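Local coordinates for protein N-acetylglucosamine-specific lectin (Saxidomus purpuratus, PDB 6A7T) that binds N-acetylglucosamine without requiring calcium, as a C-type lectin of a bivalve, at residues 39-44 against 76-81; 63-68 against 72-77. One frame throughout, in Å; residues are numbered along the deposited sequence.

In the fold
Both interactions lean on helix 68-78, at different points along it, and they share Gly76 and Val77. Interaction 1 joins the C-terminal end of the helix to strand 37-43 and is partly buried; its chemistry is a phenylalanine ring against aliphatic branches, with a single water bridging polar groups beside it. Interaction 2 is the more buried, tying the helix back to the loop that leads into it through valine and isoleucine methyls and a helical backbone bond, with a salt bridge within the helix and a calcium ion bound beside the loop. Their centres lie about 11 Å apart, joined by Tyr39, which packs on both Val63 and Phe73.

Interaction 1. Residues 39-44 against 76-81; sequences YLFDET and GVISAQ
Phe41 offers one face of its ring to Val77, the central touch between strand 37-43 and the C-terminal end of helix 68-78 in this C-type lectin domain. The two side chains approach from opposite directions. Val77 CG1 stands over the middle of the ring, 3.6 Å from the centroid of Phe41 and only 2° off the ring normal, a nearly ideal CH-pi contact. The Val77 torsion, CG1 anti to the backbone N (chi1 179°), carries that methyl over the ring centre. CB and CG2 of Val77 lie on the same face, toward CZ, with Val77 CB 3.7 Å from Phe41 CZ. Ile78 crosses the phenylalanine at about a right angle, and its CG2 branch meets Phe41 CD2 obliquely at 3.7 Å. Phe41 also touches Ile151 of the neighbouring strand 148-154, which places the helix over both strands.

A type I beta turn runs from Ile78 to Gln81. The Gln81 amide folds back so that NE2 donates to Ile78 O at 3.0 Å, in the carbonyl plane and nearly straight at 167°. Its OE1 accepts from a water at 2.8 Å, and that same water donates to Glu43 OE2 at 2.9 Å.

Interaction 2. Residues 63-68 against 72-77; sequences VTVESS and DFIRGV. With CA (calcium ion), chain C.
Ile74 and Val65 reach toward each other tip to tip, each sending a branch anti to its own carbonyl carbon: CG1 of Ile74 (chi1 -68°), extended onward at chi2 163° to CD1, and CG2 of Val65. Ile74 CD1 thus meets Val65 CG2 at 3.8 Å. The same methyl lies 3.9 Å from Val63 CG2, but here the two side chains slide past each other in opposite directions. One isoleucine methyl therefore serves two valines of the loop, and Tyr127 of strand 124-130 touches both Val65 and Ile74.

Where the loop enters the helix, the contact turns polar. Ser67 occupies the N-cap position, its OG bonded to Glu70 N, and Asp72 N donates to Ser68 O at 2.8 Å in the first turn, the donor tilted 24° from the carbonyl plane. The Asp72 carboxylate has two attachments: OD2 accepts from a water that also bonds Ser68 OG, while OD1 lies in plane at the edge of the Arg75 guanidinium, 3.4 Å from NH1 in a salt bridge. Arg75 pairs with Asp71 as well, which probably spreads its charge over both acids.

The Thr64 side chain points away from the helix, while its carbonyl O binds calcium at 2.4 Å and Glu66 OE1 binds it at 2.3 Å. Thr64 OG1 donates to the other carboxylate oxygen, Glu66 OE2, at 2.7 Å on the syn side, which should fix the rotation of the carboxylate. Two waters add to the coordination. A helix-entry loop with valines packed on the helix and calcium held by Thr64 O and Glu66 together with Glu70 and Glu153 forms a calcium site consistent with a structural role, as in other C-type lectins, and distinct from the sugar-binding residues Arg117, Asn138 and His140.

Interaction 1. Residues 39-44 against 76-81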
ATOM      1  N   TYR A  39      -0.316  -7.761  -6.321  1.00  7.64           N
ATOM      2  CA  TYR A  39       0.317  -9.070  -6.232  1.00  7.93           C
ATOM      3  C   TYR A  39      -0.445 -10.106  -7.052  1.00  7.87           C
ATOM      4  O   TYR A  39      -1.684 -10.193  -6.999  1.00  8.03           O
ATOM      5  CB  TYR A  39       0.322  -9.543  -4.790  1.00  7.66           C
ATOM      6  CG  TYR A  39       1.060  -8.636  -3.836  1.00  7.88           C
ATOM      7  CD1 TYR A  39       0.476  -7.470  -3.350  1.00  7.99           C
ATOM      8  CD2 TYR A  39       2.345  -8.934  -3.414  1.00  8.25           C
ATOM      9  CE1 TYR A  39       1.167  -6.604  -2.502  1.00  8.53           C
ATOM     10  CE2 TYR A  39       3.000  -8.139  -2.492  1.00  9.18           C
ATOM     11  CZ  TYR A  39       2.437  -6.941  -2.081  1.00  9.05           C
ATOM     12  OH  TYR A  39       3.144  -6.186  -1.185  1.00 10.69           O
ATOM     13  N   LEU A  40       0.351 -11.012  -7.661  1.00  7.47           N
ATOM     14  CA  LEU A  40      -0.177 -12.180  -8.355  1.00  8.42           C
ATOM     15  C   LEU A  40       0.399 -13.424  -7.694  1.00  8.18           C
ATOM     16  O   LEU A  40       1.621 -13.599  -7.694  1.00  8.37           O
ATOM     17  CB  LEU A  40       0.258 -12.120  -9.824  1.00  8.73           C
ATOM     18  CG  LEU A  40      -0.219 -13.308 -10.687  1.00  9.85           C
ATOM     19  CD1 LEU A  40      -1.716 -13.353 -10.786  1.00 12.22           C
ATOM     20  CD2 LEU A  40       0.382 -13.250 -12.067  1.00 11.30           C
ATOM     21  N   PHE A  41      -0.484 -14.269  -7.151  1.00  9.22           N
ATOM     22  CA  PHE A  41      -0.135 -15.562  -6.612  1.00  9.30           C
ATOM     23  C   PHE A  41      -0.335 -16.573  -7.737  1.00  9.55           C
ATOM     24  O   PHE A  41      -1.461 -17.062  -7.938  1.00 12.24           O
ATOM     25  CB  PHE A  41      -0.953 -15.815  -5.342  1.00  9.31           C
ATOM     26  CG  PHE A  41      -0.669 -14.827  -4.241  1.00  9.74           C
ATOM     27  CD1 PHE A  41      -1.287 -13.579  -4.228  1.00  8.83           C
ATOM     28  CD2 PHE A  41       0.185 -15.144  -3.178  1.00  9.07           C
ATOM     29  CE1 PHE A  41      -1.051 -12.673  -3.199  1.00  9.85           C
ATOM     30  CE2 PHE A  41       0.437 -14.227  -2.174  1.00  9.69           C
ATOM     31  CZ  PHE A  41      -0.187 -13.000  -2.173  1.00  9.81           C
ATOM     32  N   ASP A  42       0.704 -16.721  -8.544  1.00  9.77           N
ATOM     33  CA  ASP A  42       0.566 -17.470  -9.785  1.00 10.97           C
ATOM     34  C   ASP A  42       0.796 -18.964  -9.527  1.00 12.28           C
ATOM     35  O   ASP A  42       1.808 -19.344  -8.955  1.00 13.35           O
ATOM     36  CB  ASP A  42       1.486 -16.941 -10.874  1.00 11.69           C
ATOM     37  CG  ASP A  42       1.035 -17.447 -12.246  1.00 12.70           C
ATOM     38  OD1 ASP A  42       0.057 -16.890 -12.820  1.00 17.48           O
ATOM     39  OD2 ASP A  42       1.593 -18.432 -12.701  1.00 14.11           O
ATOM     40  N   GLU A  43      -0.131 -19.793 -10.012  1.00 13.07           N
ATOM     41  CA  GLU A  43      -0.135 -21.198  -9.663  1.00 15.19           C
ATOM     42  C   GLU A  43       0.506 -22.065 -10.742  1.00 14.20           C
ATOM     43  O   GLU A  43       0.559 -23.310 -10.587  1.00 16.72           O
ATOM     44  CB  GLU A  43      -1.565 -21.606  -9.367  1.00 18.08           C
ATOM     45  CG  GLU A  43      -2.081 -20.890  -8.139  1.00 20.89           C
ATOM     46  CD  GLU A  43      -3.388 -21.431  -7.618  1.00 25.78           C
ATOM     47  OE1 GLU A  43      -4.099 -22.079  -8.429  1.00 27.78           O
ATOM     48  OE2 GLU A  43      -3.663 -21.219  -6.419  1.00 26.93           O
ATOM     49  N   THR A  44       0.989 -21.458 -11.812  1.00 13.44           N
ATOM     50  CA  THR A  44       1.747 -22.198 -12.822  1.00 13.04           C
ATOM     51  C   THR A  44       3.124 -22.538 -12.238  1.00 12.39           C
ATOM     52  O   THR A  44       3.779 -21.705 -11.665  1.00 13.86           O
ATOM     53  CB  THR A  44       1.938 -21.451 -14.135  1.00 14.78           C
ATOM     54  OG1 THR A  44       0.659 -21.283 -14.750  1.00 18.34           O
ATOM     55  CG2 THR A  44       2.845 -22.162 -15.108  1.00 15.43           C
ATOM     56  N   GLY A  76      -1.243 -14.646   4.832  1.00 11.58           N
ATOM     57  CA  GLY A  76      -2.738 -14.685   4.803  1.00 13.38           C
ATOM     58  C   GLY A  76      -3.311 -15.330   3.557  1.00 13.38           C
ATOM     59  O   GLY A  76      -4.281 -16.094   3.651  1.00 16.13           O
ATOM     60  N   VAL A  77      -2.727 -15.049   2.386  1.00 11.50           N
ATOM     61  CA  VAL A  77      -3.173 -15.610   1.137  1.00 10.75           C
ATOM     62  C   VAL A  77      -2.710 -17.069   1.024  1.00 11.17           C
ATOM     63  O   VAL A  77      -3.546 -17.985   0.830  1.00 10.65           O
ATOM     64  CB  VAL A  77      -2.692 -14.760  -0.060  1.00 10.63           C
ATOM     65  CG1 VAL A  77      -3.129 -15.366  -1.384  1.00 11.18           C
ATOM     66  CG2 VAL A  77      -3.208 -13.327   0.037  1.00 10.85           C
ATOM     67  N   ILE A  78      -1.404 -17.336   1.149  1.00 10.14           N
ATOM     68  CA  ILE A  78      -0.913 -18.667   0.792  1.00 11.28           C
ATOM     69  C   ILE A  78      -1.356 -19.724   1.830  1.00 11.86           C
ATOM     70  O   ILE A  78      -1.525 -20.868   1.481  1.00 11.71           O
ATOM     71  CB  ILE A  78       0.608 -18.637   0.529  1.00 11.42           C
ATOM     72  CG1 ILE A  78       1.429 -18.310   1.767  1.00 10.61           C
ATOM     73  CG2 ILE A  78       0.860 -17.675  -0.608  1.00 11.42           C
ATOM     74  CD1 ILE A  78       2.885 -18.104   1.482  1.00 12.08           C
ATOM     75  N   SER A  79      -1.536 -19.341   3.097  1.00 13.19           N
ATOM     76  CA  SER A  79      -1.952 -20.284   4.180  1.00 14.56           C
ATOM     77  C   SER A  79      -3.421 -20.701   4.005  1.00 16.43           C
ATOM     78  O   SER A  79      -3.845 -21.700   4.623  1.00 18.95           O
ATOM     79  CB  SER A  79      -1.715 -19.709   5.539  1.00 14.76           C
ATOM     80  OG  SER A  79      -2.658 -18.683   5.821  1.00 15.75           O
ATOM     81  N   ALA A  80      -4.180 -19.982   3.178  1.00 17.34           N
ATOM     82  CA  ALA A  80      -5.648 -20.255   2.996  1.00 17.27           C
ATOM     83  C   ALA A  80      -5.894 -21.332   1.925  1.00 19.64           C
ATOM     84  O   ALA A  80      -7.067 -21.672   1.660  1.00 22.96           O
ATOM     85  CB  ALA A  80      -6.375 -18.981   2.626  1.00 20.11           C
ATOM     86  N   GLN A  81      -4.847 -21.825   1.251  1.00 15.92           N
ATOM     87  CA  GLN A  81      -4.932 -22.921   0.309  1.00 16.21           C
ATOM     88  C   GLN A  81      -4.031 -24.045   0.836  1.00 17.34           C
ATOM     89  O   GLN A  81      -3.206 -23.819   1.780  1.00 18.52           O
ATOM     90  CB  GLN A  81      -4.575 -22.514  -1.127  1.00 15.35           C
ATOM     91  CG  GLN A  81      -3.166 -21.960  -1.317  1.00 14.55           C
ATOM     92  CD  GLN A  81      -2.141 -23.062  -1.414  1.00 15.56           C
ATOM     93  OE1 GLN A  81      -2.218 -23.927  -2.277  1.00 15.15           O
ATOM     94  NE2 GLN A  81      -1.153 -23.014  -0.549  1.00 14.67           N
TER
HETATM   95  O   HOH W   1      -3.784 -23.339  -4.463  1.00 26.22           O

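Interaction 2. Residues 63-68 against 72-77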
ATOM      1  N   VAL A  63       8.150 -11.115  -5.694  1.00  5.67           N
ATOM      2  CA  VAL A  63       7.875 -10.334  -4.520  1.00  6.47           C
ATOM      3  C   VAL A  63       9.105 -10.174  -3.629  1.00  6.48           C
ATOM      4  O   VAL A  63       9.842 -11.094  -3.434  1.00  6.91           O
ATOM      5  CB  VAL A  63       6.703 -10.938  -3.730  1.00  6.78           C
ATOM      6  CG1 VAL A  63       7.047 -12.299  -3.159  1.00  7.08           C
ATOM      7  CG2 VAL A  63       6.208  -9.968  -2.669  1.00  7.41           C
ATOM      8  N   THR A  64       9.291  -8.966  -3.108  1.00  7.71           N
ATOM      9  CA  THR A  64      10.326  -8.684  -2.103  1.00  9.11           C
ATOM     10  C   THR A  64       9.584  -8.260  -0.831  1.00  9.76           C
ATOM     11  O   THR A  64       8.565  -7.653  -0.932  1.00  9.30           O
ATOM     12  CB  THR A  64      11.278  -7.618  -2.631  1.00 10.25           C
ATOM     13  OG1 THR A  64      10.483  -6.467  -2.871  1.00 10.69           O
ATOM     14  CG2 THR A  64      11.947  -8.095  -3.894  1.00  9.85           C
ATOM     15  N   VAL A  65      10.074  -8.730   0.337  1.00 11.56           N
ATOM     16  CA  VAL A  65       9.283  -8.660   1.594  1.00 12.35           C
ATOM     17  C   VAL A  65      10.051  -7.807   2.604  1.00 13.75           C
ATOM     18  O   VAL A  65      10.923  -8.324   3.307  1.00 14.77           O
ATOM     19  CB  VAL A  65       8.943 -10.049   2.146  1.00 12.40           C
ATOM     20  CG1 VAL A  65       7.965  -9.937   3.325  1.00 11.80           C
ATOM     21  CG2 VAL A  65       8.390 -10.967   1.060  1.00 12.60           C
ATOM     22  N   GLU A  66       9.729  -6.531   2.556  1.00 14.55           N
ATOM     23  CA  GLU A  66      10.461  -5.482   3.290  1.00 17.39           C
ATOM     24  C   GLU A  66       9.987  -5.349   4.737  1.00 20.99           C
ATOM     25  O   GLU A  66      10.744  -4.781   5.554  1.00 22.11           O
ATOM     26  CB  GLU A  66      10.279  -4.142   2.599  1.00 17.81           C
ATOM     27  CG  GLU A  66      11.116  -4.045   1.321  1.00 18.17           C
ATOM     28  CD  GLU A  66      10.446  -4.540   0.038  1.00 18.27           C
ATOM     29  OE1 GLU A  66       9.197  -4.768   0.017  1.00 16.71           O
ATOM     30  OE2 GLU A  66      11.202  -4.720  -0.935  1.00 18.24           O
ATOM     31  N   SER A  67       8.756  -5.790   5.029  1.00 19.72           N
ATOM     32  CA  SER A  67       8.123  -5.467   6.320  1.00 20.84           C
ATOM     33  C   SER A  67       7.371  -6.690   6.839  1.00 22.99           C
ATOM     34  O   SER A  67       6.959  -7.547   6.038  1.00 17.49           O
ATOM     35  CB  SER A  67       7.226  -4.260   6.206  1.00 20.15           C
ATOM     36  OG  SER A  67       6.037  -4.515   5.449  1.00 19.74           O
ATOM     37  N   SER A  68       7.228  -6.784   8.168  1.00 20.58           N
ATOM     38  CA  SER A  68       6.367  -7.845   8.794  1.00 21.09           C
ATOM     39  C   SER A  68       4.903  -7.724   8.335  1.00 19.20           C
ATOM     40  O   SER A  68       4.211  -8.768   8.177  1.00 18.73           O
ATOM     41  CB  SER A  68       6.446  -7.766  10.310  1.00 21.54           C
ATOM     42  OG  SER A  68       5.791  -6.560  10.706  1.00 26.87           O
ATOM     43  N   ASP A  72       2.845 -10.714   6.641  1.00 13.22           N
ATOM     44  CA  ASP A  72       1.565 -11.192   7.157  1.00 13.60           C
ATOM     45  C   ASP A  72       0.544 -11.293   6.021  1.00 13.19           C
ATOM     46  O   ASP A  72      -0.211 -12.286   5.920  1.00 12.55           O
ATOM     47  CB  ASP A  72       1.087 -10.325   8.344  1.00 14.12           C
ATOM     48  CG  ASP A  72       1.886 -10.479   9.651  1.00 16.37           C
ATOM     49  OD1 ASP A  72       2.674 -11.446   9.789  1.00 16.56           O
ATOM     50  OD2 ASP A  72       1.738  -9.583  10.563  1.00 19.01           O
ATOM     51  N   PHE A  73       0.469 -10.271   5.177  1.00 12.15           N
ATOM     52  CA  PHE A  73      -0.406 -10.254   4.066  1.00 11.48           C
ATOM     53  C   PHE A  73      -0.160 -11.509   3.234  1.00 10.81           C
ATOM     54  O   PHE A  73      -1.082 -12.204   2.869  1.00 11.37           O
ATOM     55  CB  PHE A  73      -0.218  -8.988   3.214  1.00 12.60           C
ATOM     56  CG  PHE A  73      -0.806  -9.112   1.844  1.00 12.48           C
ATOM     57  CD1 PHE A  73      -2.180  -9.153   1.660  1.00 14.08           C
ATOM     58  CD2 PHE A  73       0.029  -9.240   0.736  1.00 13.47           C
ATOM     59  CE1 PHE A  73      -2.728  -9.327   0.390  1.00 14.94           C
ATOM     60  CE2 PHE A  73      -0.520  -9.405  -0.524  1.00 14.03           C
ATOM     61  CZ  PHE A  73      -1.885  -9.428  -0.699  1.00 14.36           C
ATOM     62  N   ILE A  74       1.105 -11.764   2.863  1.00 10.28           N
ATOM     63  CA  ILE A  74       1.414 -12.884   1.968  1.00 10.54           C
ATOM     64  C   ILE A  74       0.983 -14.187   2.637  1.00 10.77           C
ATOM     65  O   ILE A  74       0.352 -15.028   1.993  1.00 10.21           O
ATOM     66  CB  ILE A  74       2.898 -12.877   1.591  1.00 11.20           C
ATOM     67  CG1 ILE A  74       3.218 -11.672   0.709  1.00 11.44           C
ATOM     68  CG2 ILE A  74       3.289 -14.192   0.946  1.00 12.40           C
ATOM     69  CD1 ILE A  74       4.681 -11.339   0.600  1.00 11.74           C
ATOM     70  N   ARG A  75       1.339 -14.341   3.920  1.00 11.17           N
ATOM     71  CA  ARG A  75       1.013 -15.548   4.643  1.00 12.26           C
ATOM     72  C   ARG A  75      -0.505 -15.743   4.638  1.00 11.84           C
ATOM     73  O   ARG A  75      -0.975 -16.880   4.518  1.00 12.03           O
ATOM     74  CB  ARG A  75       1.590 -15.524   6.050  1.00 13.15           C
ATOM     75  CG  ARG A  75       1.400 -16.864   6.755  1.00 14.35           C
ATOM     76  CD  ARG A  75       2.030 -16.893   8.121  1.00 14.69           C
ATOM     77  NE  ARG A  75       3.468 -16.776   8.066  1.00 13.48           N
ATOM     78  CZ  ARG A  75       4.167 -15.667   8.213  1.00 13.33           C
ATOM     79  NH1 ARG A  75       3.612 -14.542   8.602  1.00 12.47           N
ATOM     80  NH2 ARG A  75       5.464 -15.725   7.943  1.00 15.55           N
ATOM     81  N   GLY A  76      -1.243 -14.646   4.832  1.00 11.58           N
ATOM     82  CA  GLY A  76      -2.738 -14.685   4.803  1.00 13.38           C
ATOM     83  C   GLY A  76      -3.311 -15.330   3.557  1.00 13.38           C
ATOM     84  O   GLY A  76      -4.281 -16.094   3.651  1.00 16.13           O
ATOM     85  N   VAL A  77      -2.727 -15.049   2.386  1.00 11.50           N
ATOM     86  CA  VAL A  77      -3.173 -15.610   1.137  1.00 10.75           C
ATOM     87  C   VAL A  77      -2.710 -17.069   1.024  1.00 11.17           C
ATOM     88  O   VAL A  77      -3.546 -17.985   0.830  1.00 10.65           O
ATOM     89  CB  VAL A  77      -2.692 -14.760  -0.060  1.00 10.63           C
ATOM     90  CG1 VAL A  77      -3.129 -15.366  -1.384  1.00 11.18           C
ATOM     91  CG2 VAL A  77      -3.208 -13.327   0.037  1.00 10.85           C
TER
HETATM   92 CA    CA C 201       7.453  -5.568  -1.287  1.00 11.63          CA
HETATM   93  O   HOH W   2       3.545  -8.240  11.689  1.00 24.97           O
HETATM   94  O   HOH W   3       6.497  -3.435  -0.474  1.00 15.55           O
HETATM   95  O   HOH W   4       8.609  -3.976  -2.809  1.00 11.13           O